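Local coordinates for protein 2-dehydro-3-deoxy-D-arabinonate dehydratase (Sulfolobus solfataricus, PDB 2Q18) that catalyses the dehydration of 2-dehydro-3-deoxy-D-arabinonate to 2,5-dioxopentanoate, a metal-dependent step of pentose oxidation leading to 2-oxoglutarate, at residues Glu143-Val148 against Thr254-Val259. Numbering follows the deposited sequence.
Sequences EPELAV and TGTAIV
E145 and T256 face each other, their CA atoms 5.3 Å apart, where strand 144-148 meets the loop following strand 250-253, the touching parts running 131° apart. This is part of the metal and substrate site of the FAH fold: E143 and E145 bind magnesium together with D164, and T256 binds substrate. At one end, the carbonyl O of L146 takes two hydrogen bonds from T254: N lies nearly in line with the carbonyl bond, at 164°, while OG1, at 2.6 Å from L146 O, is tilted out of the carbonyl plane. A water spans L146 N, T254 OG1 and G255 O, tying both backbones together. Extended beyond CG, E145 spreads its carboxylate over the backbone of G255. G255 N donates from above the carboxylate plane to E145 OE2 (3.0 Å), which T253 OG1 also holds, so that OE2 is gripped from two donors. An alanine at E145 would probably leave G255 N without this acceptor, open a gap over the backbone of G255 and deprive the metal of a ligand. E143 instead brings CB against T256 CG2 (3.7 Å), the two side chains crossing at about a right angle; its OE2 forms a salt bridge with substrate-binding K182. The ring of P144 packs its CG on I258 CB (3.7 Å), and I208 and L210 of strand 207-214 touch both residues. Set anti to the backbone N (chi1 -165°), T256 OG1 donates to P144 O at 2.8 Å and accepts from I258 N in an ST turn. A second water donates to P144 O and accepts from A257 N at 3.1 Å.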
ATOM      1  N   GLU A 143     -22.132  22.763 -21.449  1.00 28.73           N
ATOM      2  CA  GLU A 143     -21.238  23.780 -21.975  1.00 28.66           C
ATOM      3  C   GLU A 143     -20.030  23.089 -22.604  1.00 28.45           C
ATOM      4  O   GLU A 143     -19.157  22.584 -21.892  1.00 28.51           O
ATOM      5  CB  GLU A 143     -20.853  24.790 -20.887  1.00 28.15           C
ATOM      6  CG  GLU A 143     -22.068  25.472 -20.241  1.00 28.56           C
ATOM      7  CD  GLU A 143     -21.714  26.595 -19.265  1.00 30.70           C
ATOM      8  OE1 GLU A 143     -22.646  27.308 -18.833  1.00 30.93           O
ATOM      9  OE2 GLU A 143     -20.519  26.765 -18.924  1.00 32.14           O
ATOM     10  N   PRO A 144     -20.015  23.011 -23.950  1.00 28.44           N
ATOM     11  CA  PRO A 144     -18.984  22.334 -24.735  1.00 28.30           C
ATOM     12  C   PRO A 144     -17.697  23.144 -24.814  1.00 28.20           C
ATOM     13  O   PRO A 144     -17.708  24.290 -25.274  1.00 27.88           O
ATOM     14  CB  PRO A 144     -19.625  22.225 -26.120  1.00 28.31           C
ATOM     15  CG  PRO A 144     -20.527  23.404 -26.198  1.00 27.25           C
ATOM     16  CD  PRO A 144     -21.065  23.590 -24.811  1.00 28.21           C
ATOM     17  N   GLU A 145     -16.592  22.543 -24.378  1.00 27.76           N
ATOM     18  CA  GLU A 145     -15.349  23.290 -24.206  1.00 27.69           C
ATOM     19  C   GLU A 145     -14.117  22.471 -24.552  1.00 27.11           C
ATOM     20  O   GLU A 145     -14.098  21.252 -24.389  1.00 27.38           O
ATOM     21  CB  GLU A 145     -15.224  23.802 -22.763  1.00 26.76           C
ATOM     22  CG  GLU A 145     -16.536  24.272 -22.139  1.00 26.93           C
ATOM     23  CD  GLU A 145     -16.357  25.123 -20.895  1.00 29.36           C
ATOM     24  OE1 GLU A 145     -17.330  25.812 -20.521  1.00 30.05           O
ATOM     25  OE2 GLU A 145     -15.260  25.115 -20.292  1.00 26.07           O
ATOM     26  N   LEU A 146     -13.094  23.159 -25.045  1.00 27.03           N
ATOM     27  CA  LEU A 146     -11.752  22.604 -25.090  1.00 26.45           C
ATOM     28  C   LEU A 146     -11.193  22.671 -23.668  1.00 26.11           C
ATOM     29  O   LEU A 146     -11.335  23.687 -22.986  1.00 26.27           O
ATOM     30  CB  LEU A 146     -10.866  23.405 -26.053  1.00 26.29           C
ATOM     31  CG  LEU A 146      -9.436  22.899 -26.271  1.00 27.88           C
ATOM     32  CD1 LEU A 146      -9.445  21.571 -27.028  1.00 26.09           C
ATOM     33  CD2 LEU A 146      -8.596  23.931 -27.013  1.00 26.88           C
ATOM     34  N   ALA A 147     -10.583  21.579 -23.220  1.00 25.89           N
ATOM     35  CA  ALA A 147      -9.961  21.536 -21.904  1.00 25.63           C
ATOM     36  C   ALA A 147      -8.510  21.092 -22.032  1.00 25.67           C
ATOM     37  O   ALA A 147      -8.159  20.367 -22.964  1.00 25.95           O
ATOM     38  CB  ALA A 147     -10.729  20.606 -20.979  1.00 24.69           C
ATOM     39  N   VAL A 148      -7.672  21.546 -21.101  1.00 25.38           N
ATOM     40  CA  VAL A 148      -6.258  21.161 -21.074  1.00 25.28           C
ATOM     41  C   VAL A 148      -5.915  20.364 -19.818  1.00 24.91           C
ATOM     42  O   VAL A 148      -6.420  20.654 -18.730  1.00 23.31           O
ATOM     43  CB  VAL A 148      -5.303  22.388 -21.186  1.00 25.51           C
ATOM     44  CG1 VAL A 148      -5.320  22.955 -22.602  1.00 25.22           C
ATOM     45  CG2 VAL A 148      -5.653  23.468 -20.164  1.00 25.71           C
ATOM     46  N   THR A 254     -11.774  25.606 -20.730  1.00 30.05           N
ATOM     47  CA  THR A 254     -11.443  26.963 -21.180  1.00 30.26           C
ATOM     48  C   THR A 254     -12.610  27.886 -21.576  1.00 30.86           C
ATOM     49  O   THR A 254     -12.403  28.888 -22.270  1.00 30.87           O
ATOM     50  CB  THR A 254     -10.397  26.920 -22.311  1.00 30.53           C
ATOM     51  OG1 THR A 254     -10.948  26.249 -23.449  1.00 31.95           O
ATOM     52  CG2 THR A 254      -9.136  26.179 -21.849  1.00 30.00           C
ATOM     53  N   GLY A 255     -13.819  27.568 -21.116  1.00 30.49           N
ATOM     54  CA  GLY A 255     -15.009  28.371 -21.430  1.00 31.40           C
ATOM     55  C   GLY A 255     -15.761  27.882 -22.659  1.00 32.43           C
ATOM     56  O   GLY A 255     -15.265  27.031 -23.402  1.00 31.89           O
ATOM     57  N   THR A 256     -16.964  28.413 -22.873  1.00 33.33           N
ATOM     58  CA  THR A 256     -17.778  28.018 -24.031  1.00 34.12           C
ATOM     59  C   THR A 256     -18.336  29.206 -24.818  1.00 34.36           C
ATOM     60  O   THR A 256     -18.529  30.294 -24.271  1.00 33.81           O
ATOM     61  CB  THR A 256     -18.944  27.071 -23.631  1.00 33.97           C
ATOM     62  OG1 THR A 256     -19.468  26.442 -24.806  1.00 35.18           O
ATOM     63  CG2 THR A 256     -20.071  27.828 -22.923  1.00 33.43           C
ATOM     64  N   ALA A 257     -18.583  28.980 -26.106  1.00 35.12           N
ATOM     65  CA  ALA A 257     -19.289  29.947 -26.948  1.00 35.91           C
ATOM     66  C   ALA A 257     -20.592  29.376 -27.519  1.00 36.31           C
ATOM     67  O   ALA A 257     -21.298  30.067 -28.257  1.00 37.28           O
ATOM     68  CB  ALA A 257     -18.392  30.432 -28.069  1.00 35.99           C
ATOM     69  N   ILE A 258     -20.901  28.120 -27.192  1.00 35.29           N
ATOM     70  CA  ILE A 258     -22.155  27.500 -27.627  1.00 34.43           C
ATOM     71  C   ILE A 258     -23.142  27.457 -26.466  1.00 34.94           C
ATOM     72  O   ILE A 258     -22.962  26.709 -25.494  1.00 34.50           O
ATOM     73  CB  ILE A 258     -21.946  26.090 -28.243  1.00 34.37           C
ATOM     74  CG1 ILE A 258     -20.939  26.150 -29.393  1.00 32.15           C
ATOM     75  CG2 ILE A 258     -23.282  25.510 -28.736  1.00 34.45           C
ATOM     76  CD1 ILE A 258     -20.307  24.815 -29.750  1.00 30.64           C
ATOM     77  N   VAL A 259     -24.178  28.284 -26.571  1.00 34.64           N
ATOM     78  CA  VAL A 259     -25.150  28.453 -25.503  1.00 35.21           C
ATOM     79  C   VAL A 259     -26.570  28.265 -26.052  1.00 36.60           C
ATOM     80  O   VAL A 259     -27.123  29.180 -26.670  1.00 36.53           O
ATOM     81  CB  VAL A 259     -25.023  29.854 -24.826  1.00 35.21           C
ATOM     82  CG1 VAL A 259     -25.978  29.976 -23.649  1.00 34.26           C
ATOM     83  CG2 VAL A 259     -23.585  30.122 -24.371  1.00 35.18           C
TER
HETATM   84  O   HOH W   1     -17.230  26.435 -27.130  1.00 33.31           O
HETATM   85  O   HOH W   2     -13.359  26.292 -24.937  1.00 30.55           O